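Local coordinates for periplasmic binding protein/LacI transcriptional regulator (Shewanella sp. ANA-3, PDB 5OCP) that binds arabinofuranose, in both anomeric forms, in the periplasm and, as the binding component of an ABC transporter, probably delivers it for uptake, at residues Ala129-Thr134 with Val191-Asp196; Glu197-Ala202 with Pro226-Ala231; Ile219-Gly224 with Asn238-Leu243. All coordinates share one frame; numbering follows the deposited sequence.

Contact 1 of 3, residues Ala129-Thr134 with Val191-Asp196. With AHR (alpha-L-arabinofuranose), chain I; FUB (beta-L-arabinofuranose), chain J.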
loop_
_atom_site.group_PDB
_atom_site.type_symbol
_atom_site.label_atom_id
_atom_site.label_comp_id
_atom_site.label_asym_id
_atom_site.label_seq_id
_atom_site.Cartn_x
_atom_site.Cartn_y
_atom_site.Cartn_z
ATOM N N ALA A 129 -15.223 12.200 -3.695
ATOM C CA ALA A 129 -14.710 11.549 -4.908
ATOM C C ALA A 129 -13.663 10.522 -4.506
ATOM O O ALA A 129 -12.685 10.916 -3.769
ATOM C CB ALA A 129 -14.077 12.566 -5.815
ATOM N N GLU A 130 -13.827 9.305 -4.994
ATOM C CA GLU A 130 -12.914 8.206 -4.683
ATOM C C GLU A 130 -11.968 7.909 -5.826
ATOM O O GLU A 130 -12.416 7.584 -6.959
ATOM C CB GLU A 130 -13.745 6.957 -4.359
ATOM C CG GLU A 130 -12.895 5.730 -4.026
ATOM C CD GLU A 130 -13.742 4.504 -3.736
ATOM O OE1 GLU A 130 -14.896 4.476 -4.190
ATOM O OE2 GLU A 130 -13.251 3.529 -3.100
ATOM N N LEU A 131 -10.651 7.935 -5.533
ATOM C CA LEU A 131 -9.637 7.468 -6.467
ATOM C C LEU A 131 -9.223 6.089 -6.017
ATOM O O LEU A 131 -8.546 5.909 -5.001
ATOM C CB LEU A 131 -8.417 8.383 -6.519
ATOM C CG LEU A 131 -8.668 9.780 -6.977
ATOM C CD1 LEU A 131 -7.460 10.701 -6.791
ATOM C CD2 LEU A 131 -9.069 9.690 -8.440
ATOM N N GLN A 132 -9.657 5.064 -6.774
ATOM C CA GLN A 132 -9.377 3.701 -6.405
ATOM C C GLN A 132 -7.990 3.222 -6.836
ATOM O O GLN A 132 -7.415 3.633 -7.802
ATOM C CB GLN A 132 -10.442 2.778 -7.004
ATOM C CG GLN A 132 -11.890 3.157 -6.749
ATOM C CD GLN A 132 -12.808 2.441 -7.756
ATOM O OE1 GLN A 132 -12.916 2.814 -8.921
ATOM N NE2 GLN A 132 -13.439 1.454 -7.312
ATOM N N GLY A 133 -7.467 2.233 -6.093
ATOM C CA GLY A 133 -6.268 1.561 -6.468
ATOM C C GLY A 133 -6.516 0.591 -7.625
ATOM O O GLY A 133 -7.593 0.542 -8.196
ATOM N N THR A 134 -5.526 -0.231 -7.873
ATOM C CA THR A 134 -5.579 -1.207 -9.012
ATOM C C THR A 134 -6.596 -2.265 -8.780
ATOM O O THR A 134 -6.818 -2.754 -7.652
ATOM C CB THR A 134 -4.208 -1.782 -9.302
ATOM O OG1 THR A 134 -3.722 -2.445 -8.174
ATOM C CG2 THR A 134 -3.244 -0.777 -9.559
ATOM N N VAL A 191 -11.649 14.372 -1.472
ATOM C CA VAL A 191 -11.108 13.267 -2.246
ATOM C C VAL A 191 -10.593 12.193 -1.256
ATOM O O VAL A 191 -9.866 12.521 -0.317
ATOM C CB VAL A 191 -9.958 13.720 -3.148
ATOM C CG1 VAL A 191 -9.231 12.532 -3.850
ATOM C CG2 VAL A 191 -10.501 14.701 -4.162
ATOM N N TRP A 192 -11.078 10.979 -1.444
ATOM C CA TRP A 192 -10.618 9.759 -0.756
ATOM C C TRP A 192 -9.796 9.033 -1.778
ATOM O O TRP A 192 -10.299 8.475 -2.781
ATOM C CB TRP A 192 -11.868 8.993 -0.312
ATOM C CG TRP A 192 -11.749 7.503 -0.054
ATOM C CD1 TRP A 192 -12.682 6.595 -0.359
ATOM C CD2 TRP A 192 -10.688 6.762 0.617
ATOM N NE1 TRP A 192 -12.291 5.348 0.011
ATOM C CE2 TRP A 192 -11.077 5.416 0.635
ATOM C CE3 TRP A 192 -9.459 7.110 1.205
ATOM C CZ2 TRP A 192 -10.284 4.410 1.187
ATOM C CZ3 TRP A 192 -8.667 6.102 1.770
ATOM C CH2 TRP A 192 -9.105 4.766 1.763
ATOM N N SER A 193 -8.480 8.998 -1.529
ATOM C CA SER A 193 -7.571 8.343 -2.394
ATOM C C SER A 193 -6.991 7.078 -1.761
ATOM O O SER A 193 -6.502 7.138 -0.616
ATOM C CB SER A 193 -6.427 9.276 -2.743
ATOM O OG SER A 193 -5.504 8.593 -3.559
ATOM N N HIS A 194 -7.018 5.951 -2.487
ATOM C CA HIS A 194 -6.512 4.737 -1.879
ATOM C C HIS A 194 -5.009 4.789 -1.605
ATOM O O HIS A 194 -4.546 3.972 -0.817
ATOM C CB HIS A 194 -6.872 3.512 -2.703
ATOM C CG HIS A 194 -8.344 3.208 -2.744
ATOM N ND1 HIS A 194 -8.812 2.060 -3.347
ATOM C CD2 HIS A 194 -9.433 3.896 -2.344
ATOM C CE1 HIS A 194 -10.139 2.035 -3.272
ATOM N NE2 HIS A 194 -10.539 3.076 -2.568
ATOM N N ASN A 195 -4.232 5.696 -2.203
ATOM C CA ASN A 195 -2.878 5.887 -1.818
ATOM C C ASN A 195 -2.404 7.308 -1.971
ATOM O O ASN A 195 -3.025 8.135 -2.666
ATOM C CB ASN A 195 -1.886 4.912 -2.458
ATOM C CG ASN A 195 -1.511 5.248 -3.889
ATOM O OD1 ASN A 195 -2.216 6.022 -4.584
ATOM N ND2 ASN A 195 -0.409 4.628 -4.368
ATOM N N ASP A 196 -1.331 7.606 -1.256
ATOM C CA ASP A 196 -0.829 8.989 -1.271
ATOM C C ASP A 196 -0.369 9.408 -2.661
ATOM O O ASP A 196 -0.522 10.600 -2.997
ATOM C CB ASP A 196 0.356 9.161 -0.300
ATOM C CG ASP A 196 0.002 9.060 1.194
ATOM O OD1 ASP A 196 -1.198 9.066 1.578
ATOM O OD2 ASP A 196 0.962 8.993 1.982
HETATM O O5 AHR I . -0.298 -2.783 -1.252
HETATM C C5 AHR I . 0.023 -1.535 -0.722
HETATM C C4 AHR I . -0.351 -0.435 -1.698
HETATM O O4 AHR I . 0.219 -0.662 -2.965
HETATM C C3 AHR I . 0.112 0.950 -1.206
HETATM O O3 AHR I . -0.851 1.460 -0.343
HETATM C C2 AHR I . 0.267 1.652 -2.545
HETATM O O2 AHR I . 1.078 2.789 -2.551
HETATM C C1 AHR I . 0.921 0.534 -3.337
HETATM O O1 AHR I . 0.743 0.764 -4.640
HETATM O O5 FUB J . -0.298 -2.782 -1.251
HETATM C C5 FUB J . 0.026 -1.532 -0.728
HETATM C C4 FUB J . -0.345 -0.432 -1.708
HETATM O O4 FUB J . 0.206 -0.658 -2.983
HETATM C C3 FUB J . 0.121 0.950 -1.225
HETATM O O3 FUB J . -0.837 1.453 -0.346
HETATM C C2 FUB J . 0.210 1.686 -2.557
HETATM O O2 FUB J . 1.073 2.799 -2.552
HETATM C C1 FUB J . 0.556 0.604 -3.581
HETATM O O1 FUB J . 1.891 0.599 -3.715
HETATM O O HOH W 1 -14.461 3.546 -0.529
#
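The imidazole of His194 lies against Gln132, whose CA stands over one ring face, 3.6 Å from the centroid of the His194 ring, in a CH-pi contact. The carbonyl carbon of Leu131 sits over the same face, nearer its rim. Near the ring edge, OE2 of Glu130 lies somewhat out of the ring plane and accepts, through its anti lone pair, a bent hydrogen bond (136°) from NE2 of His194, 2.8 Å away. CD2 of His194 also rests on one face of the Trp192 indole, while a water lies in plane at the indole edge, 2.9 Å from NE1 of Trp192, and bridges to OE2 of Glu130. Glu130 suits this place because its extended chain, with CG anti to the backbone N (chi1 180°), brings OE2 to both His194 NE2 and the water, where it accepts from each; it runs alongside Trp192, carboxylate and ring planes 17° apart. OE1 is hydrogen-bonded to Ser162 OG, and the carboxylate probably polarises the imidazole it holds. On the other sheet face, CD1 of Leu131 meets CG1 of Val191 at 3.9 Å. Backbone hydrogen bonds complete the parallel ladder. Past it, the N-cap residue Asn195 gives ND2 to O2 of either arabinofuranose anomer, 3.0 Å away. The sugar lies off the C-terminal ends of these parallel strands, between two Rossmann-like lobes, as in other sugar-binding periplasmic proteins.

Contact 2 of 3, residues Glu197-Ala202 with Pro226-Ala231; sequences EMALGA and PDYFKA
Leu200 and Ala199 of helix 196-208 pack against Asp227, Tyr228 and Ala231 of helix 226-234, two successive helices of the beta-alpha-beta framework that lie side by side on one face of the mixed sheet. The short segments run 10.3 Å apart at closest approach, their directions 39° apart. Leu200 carries most of the contact. With CG anti to its carbonyl carbon (chi1 -66°), the branched end is carried across to the second helix, where the two methyls meet different residues: CD2 of Leu200, shared between Ala231 and Tyr228, lies 3.8 Å from CB of Ala231, and CD1 of Leu200 comes to 4.1 Å from CB of Asp227. A leucine fits because its forked tip can meet two successive turns at once, while the small Ala231 offers a methyl for CD2 to rest on.

Tyr228 closes the side nearer the sheet. Its CG is anti to the backbone N (chi1 -165°), which turns the ring toward strand 218-221. CB of Ala199 meets the ring at its edge and in its plane, 3.8 Å from CE2 of Tyr228, and CD2 of Leu200 approaches obliquely, 4.1 Å from CD2 of Tyr228. On the sheet side, both Ala199 and Tyr228 touch Ile219 and Ser221 of strand 218-221, and the phenol OH makes a weak hydrogen bond to Ala239 O.

At Asp227, which is exposed, the character changes. Asp227 offers only its CB to the leucine, and its OD2 lies 6.6 Å from OE1 of Glu197; weak, long ion pairs from both acids to Arg169 probably ease that repulsion. Across the two segments themselves no hydrogen bond forms, so their attachment rests on shape and dispersion between hydrocarbon groups, with the polar groups turned to partners outside the two segments.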
loop_
_atom_site.group_PDB
_atom_site.type_symbol
_atom_site.label_atom_id
_atom_site.label_comp_id
_atom_site.label_asym_id
_atom_site.label_seq_id
_atom_site.Cartn_x
_atom_site.Cartn_y
_atom_site.Cartn_z
ATOM N N GLU A 197 0.154 8.488 -3.465
ATOM C CA GLU A 197 0.632 8.777 -4.818
ATOM C C GLU A 197 -0.472 9.404 -5.678
ATOM O O GLU A 197 -0.266 10.475 -6.263
ATOM C CB GLU A 197 1.197 7.512 -5.433
ATOM C CG GLU A 197 2.079 7.714 -6.623
ATOM C CD GLU A 197 3.477 8.251 -6.318
ATOM O OE1 GLU A 197 4.127 7.986 -5.273
ATOM O OE2 GLU A 197 3.979 8.885 -7.269
ATOM N N MET A 198 -1.669 8.797 -5.727
ATOM C CA MET A 198 -2.762 9.292 -6.525
ATOM C C MET A 198 -3.208 10.633 -5.916
ATOM O O MET A 198 -3.654 11.532 -6.644
ATOM C CB MET A 198 -3.958 8.366 -6.592
ATOM C CG MET A 198 -3.689 7.053 -7.312
ATOM S SD MET A 198 -5.084 5.947 -7.405
ATOM C CE MET A 198 -5.386 5.662 -5.667
ATOM N N ALA A 199 -3.157 10.739 -4.586
ATOM C CA ALA A 199 -3.626 11.930 -3.882
ATOM C C ALA A 199 -2.783 13.139 -4.296
ATOM O O ALA A 199 -3.360 14.237 -4.520
ATOM C CB ALA A 199 -3.528 11.722 -2.443
ATOM N N LEU A 200 -1.496 12.933 -4.441
ATOM C CA LEU A 200 -0.632 14.015 -4.809
ATOM C C LEU A 200 -0.863 14.435 -6.225
ATOM O O LEU A 200 -0.691 15.685 -6.565
ATOM C CB LEU A 200 0.794 13.692 -4.543
ATOM C CG LEU A 200 1.084 13.533 -3.031
ATOM C CD1 LEU A 200 2.441 12.926 -2.775
ATOM C CD2 LEU A 200 0.930 14.783 -2.217
ATOM N N GLY A 201 -1.187 13.514 -7.090
ATOM C CA GLY A 201 -1.659 13.901 -8.451
ATOM C C GLY A 201 -2.933 14.691 -8.396
ATOM O O GLY A 201 -3.115 15.687 -9.152
ATOM N N ALA A 202 -3.893 14.261 -7.574
ATOM C CA ALA A 202 -5.142 14.976 -7.422
ATOM C C ALA A 202 -4.918 16.445 -6.987
ATOM O O ALA A 202 -5.658 17.349 -7.439
ATOM C CB ALA A 202 -6.128 14.289 -6.475
ATOM N N PRO A 226 6.822 10.378 2.842
ATOM C CA PRO A 226 7.338 11.695 3.250
ATOM C C PRO A 226 6.837 12.860 2.434
ATOM O O PRO A 226 6.522 13.882 3.043
ATOM C CB PRO A 226 8.850 11.517 3.051
ATOM C CG PRO A 226 9.069 10.083 3.439
ATOM C CD PRO A 226 7.910 9.379 2.768
ATOM N N ASP A 227 6.707 12.694 1.142
ATOM C CA ASP A 227 6.161 13.733 0.267
ATOM C C ASP A 227 4.738 14.109 0.679
ATOM O O ASP A 227 4.289 15.276 0.492
ATOM C CB ASP A 227 6.143 13.382 -1.176
ATOM C CG ASP A 227 7.509 13.517 -1.828
ATOM O OD1 ASP A 227 8.470 13.980 -1.140
ATOM O OD2 ASP A 227 7.565 13.181 -3.014
ATOM N N TYR A 228 3.988 13.143 1.204
ATOM C CA TYR A 228 2.627 13.496 1.685
ATOM C C TYR A 228 2.634 14.277 3.010
ATOM O O TYR A 228 1.808 15.205 3.259
ATOM C CB TYR A 228 1.751 12.242 1.775
ATOM C CG TYR A 228 0.283 12.504 1.911
ATOM C CD1 TYR A 228 -0.326 12.729 3.134
ATOM C CD2 TYR A 228 -0.566 12.461 0.766
ATOM C CE1 TYR A 228 -1.701 12.943 3.273
ATOM C CE2 TYR A 228 -1.926 12.664 0.889
ATOM C CZ TYR A 228 -2.511 12.836 2.107
ATOM O OH TYR A 228 -3.848 13.050 2.233
ATOM N N PHE A 229 3.548 13.920 3.927
ATOM C CA PHE A 229 3.739 14.627 5.159
ATOM C C PHE A 229 4.197 16.074 4.815
ATOM O O PHE A 229 3.696 17.013 5.430
ATOM C CB PHE A 229 4.798 13.977 6.051
ATOM C CG PHE A 229 4.212 12.891 6.903
ATOM C CD1 PHE A 229 3.635 13.185 8.150
ATOM C CD2 PHE A 229 4.273 11.565 6.479
ATOM C CE1 PHE A 229 3.039 12.223 8.918
ATOM C CE2 PHE A 229 3.706 10.578 7.273
ATOM C CZ PHE A 229 3.047 10.888 8.451
ATOM N N LYS A 230 5.024 16.173 3.808
ATOM C CA LYS A 230 5.429 17.528 3.318
ATOM C C LYS A 230 4.215 18.366 2.818
ATOM O O LYS A 230 3.972 19.488 3.284
ATOM C CB LYS A 230 6.458 17.452 2.259
ATOM C CG LYS A 230 6.881 18.849 1.777
ATOM C CD LYS A 230 8.197 18.829 0.997
ATOM C CE LYS A 230 8.603 20.248 0.558
ATOM N NZ LYS A 230 8.562 21.217 1.705
ATOM N N ALA A 231 3.402 17.747 1.973
ATOM C CA ALA A 231 2.138 18.308 1.548
ATOM C C ALA A 231 1.176 18.687 2.675
ATOM O O ALA A 231 0.454 19.710 2.608
ATOM C CB ALA A 231 1.489 17.337 0.544
#

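Contact 3 of 3, residues Ile219-Gly224 with Asn238-Leu243. With AHR (alpha-L-arabinofuranose), chain I; FUB (beta-L-arabinofuranose), chain J.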
loop_
_atom_site.group_PDB
_atom_site.type_symbol
_atom_site.label_atom_id
_atom_site.label_comp_id
_atom_site.label_asym_id
_atom_site.label_seq_id
_atom_site.Cartn_x
_atom_site.Cartn_y
_atom_site.Cartn_z
ATOM N N ILE A 219 -8.373 16.296 1.374
ATOM C CA ILE A 219 -7.724 15.172 0.713
ATOM C C ILE A 219 -7.289 14.206 1.841
ATOM O O ILE A 219 -6.550 14.600 2.718
ATOM C CB ILE A 219 -6.549 15.637 -0.126
ATOM C CG1 ILE A 219 -7.085 16.567 -1.225
ATOM C CG2 ILE A 219 -5.843 14.419 -0.702
ATOM C CD1 ILE A 219 -6.051 17.113 -2.147
ATOM N N VAL A 220 -7.841 12.990 1.771
ATOM C CA VAL A 220 -7.516 11.921 2.722
ATOM C C VAL A 220 -7.039 10.684 1.983
ATOM O O VAL A 220 -7.488 10.401 0.882
ATOM C CB VAL A 220 -8.646 11.653 3.647
ATOM C CG1 VAL A 220 -9.090 12.895 4.369
ATOM C CG2 VAL A 220 -9.829 10.977 2.942
ATOM N N SER A 221 -6.144 9.910 2.589
ATOM C CA SER A 221 -5.406 8.923 1.829
ATOM C C SER A 221 -4.783 7.877 2.763
ATOM O O SER A 221 -4.998 7.907 4.005
ATOM C CB SER A 221 -4.289 9.715 1.114
ATOM O OG SER A 221 -3.587 8.922 0.198
ATOM N N VAL A 222 -4.026 6.989 2.150
ATOM C CA VAL A 222 -3.192 5.973 2.865
ATOM C C VAL A 222 -1.797 5.911 2.305
ATOM O O VAL A 222 -1.616 5.912 1.085
ATOM C CB VAL A 222 -3.853 4.566 2.797
ATOM C CG1 VAL A 222 -3.027 3.548 3.597
ATOM C CG2 VAL A 222 -5.225 4.595 3.378
ATOM N N ASP A 223 -0.823 5.826 3.222
ATOM C CA ASP A 223 0.569 5.343 3.031
ATOM C C ASP A 223 1.507 6.060 4.039
ATOM O O ASP A 223 2.409 5.445 4.614
ATOM C CB ASP A 223 1.147 5.419 1.634
ATOM C CG ASP A 223 0.687 4.318 0.697
ATOM O OD1 ASP A 223 0.047 3.298 1.143
ATOM O OD2 ASP A 223 0.899 4.428 -0.544
ATOM N N GLY A 224 1.329 7.378 4.198
ATOM C CA GLY A 224 2.193 8.128 5.029
ATOM C C GLY A 224 3.582 8.319 4.446
ATOM O O GLY A 224 4.614 8.215 5.177
ATOM N N ASN A 238 -4.820 16.672 3.791
ATOM C CA ASN A 238 -5.305 16.738 5.164
ATOM C C ASN A 238 -4.892 15.617 6.073
ATOM O O ASN A 238 -4.530 15.894 7.197
ATOM C CB ASN A 238 -6.755 16.869 5.176
ATOM C CG ASN A 238 -7.194 18.142 4.456
ATOM O OD1 ASN A 238 -7.402 18.135 3.240
ATOM N ND2 ASN A 238 -7.242 19.270 5.199
ATOM N N ALA A 239 -4.999 14.376 5.595
ATOM C CA ALA A 239 -4.853 13.168 6.508
ATOM C C ALA A 239 -4.416 11.967 5.738
ATOM O O ALA A 239 -4.750 11.810 4.556
ATOM C CB ALA A 239 -6.110 12.847 7.302
ATOM N N THR A 240 -3.594 11.111 6.370
ATOM C CA THR A 240 -3.240 9.831 5.804
ATOM C C THR A 240 -3.044 8.827 6.908
ATOM O O THR A 240 -2.817 9.198 8.052
ATOM C CB THR A 240 -1.993 9.942 4.919
ATOM O OG1 THR A 240 -1.733 8.727 4.229
ATOM C CG2 THR A 240 -0.747 10.279 5.752
ATOM N N VAL A 241 -3.173 7.557 6.589
ATOM C CA VAL A 241 -2.841 6.485 7.523
ATOM C C VAL A 241 -1.502 5.963 7.160
ATOM O O VAL A 241 -1.156 5.638 5.995
ATOM C CB VAL A 241 -3.890 5.342 7.448
ATOM C CG1 VAL A 241 -3.473 4.166 8.337
ATOM C CG2 VAL A 241 -5.277 5.888 7.708
ATOM N N GLU A 242 -0.623 5.832 8.135
ATOM C CA GLU A 242 0.713 5.346 7.883
ATOM C C GLU A 242 0.728 3.878 7.571
ATOM O O GLU A 242 0.062 3.121 8.250
ATOM C CB GLU A 242 1.571 5.588 9.154
ATOM C CG GLU A 242 2.992 5.181 9.005
ATOM C CD GLU A 242 3.902 5.548 10.190
ATOM O OE1 GLU A 242 5.075 5.600 9.939
ATOM O OE2 GLU A 242 3.488 5.816 11.327
ATOM N N LEU A 243 1.474 3.495 6.559
ATOM C CA LEU A 243 1.647 2.099 6.138
ATOM C C LEU A 243 3.145 1.814 6.260
ATOM O O LEU A 243 3.951 2.344 5.503
ATOM C CB LEU A 243 1.224 1.869 4.732
ATOM C CG LEU A 243 1.336 0.458 4.150
ATOM C CD1 LEU A 243 0.469 -0.462 4.962
ATOM C CD2 LEU A 243 1.000 0.402 2.657
HETATM O O5 AHR I . -0.298 -2.783 -1.252
HETATM C C5 AHR I . 0.023 -1.535 -0.722
HETATM C C4 AHR I . -0.351 -0.435 -1.698
HETATM O O4 AHR I . 0.219 -0.662 -2.965
HETATM C C3 AHR I . 0.112 0.950 -1.206
HETATM O O3 AHR I . -0.851 1.460 -0.343
HETATM C C2 AHR I . 0.267 1.652 -2.545
HETATM O O2 AHR I . 1.078 2.789 -2.551
HETATM C C1 AHR I . 0.921 0.534 -3.337
HETATM O O1 AHR I . 0.743 0.764 -4.640
HETATM O O5 FUB J . -0.298 -2.782 -1.251
HETATM C C5 FUB J . 0.026 -1.532 -0.728
HETATM C C4 FUB J . -0.345 -0.432 -1.708
HETATM O O4 FUB J . 0.206 -0.658 -2.983
HETATM C C3 FUB J . 0.121 0.950 -1.225
HETATM O O3 FUB J . -0.837 1.453 -0.346
HETATM C C2 FUB J . 0.210 1.686 -2.557
HETATM O O2 FUB J . 1.073 2.799 -2.552
HETATM C C1 FUB J . 0.556 0.604 -3.581
HETATM O O1 FUB J . 1.891 0.599 -3.715
HETATM O O HOH W 2 5.172 4.899 5.033
#
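Asp223 and Gly224 press closely on Val241, Glu242 and Leu243 at the end of the strand pair that faces the sugar. Asp223 N donates to Val241 O at 2.8 Å, and Leu243 N returns a bond of 2.9 Å to Asp223 O, its donor standing well above the carbonyl plane (58° out of it). Gly224 suits its place: its phi is positive (72°), and a side chain's CB would come within 3.0 Å of CA of Glu242. OG1 of Thr240, anti to the backbone N (chi1 -173°), which brings it to Gly224 N, accepts a weak bond from that N and is hydrogen-bonded to Asp196.

The middle of the ladder is slacker, with Val241 N 3.2 Å from Ser221 O. At the far end Asn238 tightens the pairing again: its OD1 accepts from Ile219 N at 2.8 Å, its backbone N gives to Ile219 O alongside Ala239 N, and its ND2 reaches Gly214 O. A leucine in place of Asn238 would probably leave Ile219 N and Gly214 O without these partners and fray the start of the strand pair.

A water lies within hydrogen-bonding distance of the carbonyl oxygens of Asp223 and Leu243; the solvent side is marked by the partly exposed Glu242, which forms a salt bridge with Arg288. Toward the ligand, Asp223 places OD1 2.5 Å from O3 and OD2 2.6 Å from O2 of both arabinofuranose anomers. A carboxylate facing two adjacent hydroxyls is consistent with its accepting from both, and so with selection for that pair.

All three contacts belong to one lobe, built on the mixed sheet in which strands 126-132, 190-193, 218-221 and 239-242 are successive parallel neighbours. Contact 1 joins the first two of these and contact 3 the last two, their centres about 10 Å apart, and both reach the bound sugar. Contact 2 lies on one face of the sheet, its centre about 12 Å from that of contact 1 and 9 Å from that of contact 3. Contact 1 closes before the others open; the segments of contacts 2 and 3 then alternate as helix, strand, helix, strand. The pocket residues Asn195, Asp223 and Leu243 thus all lie at the C-terminal ends of neighbouring strands, where the sugar binds.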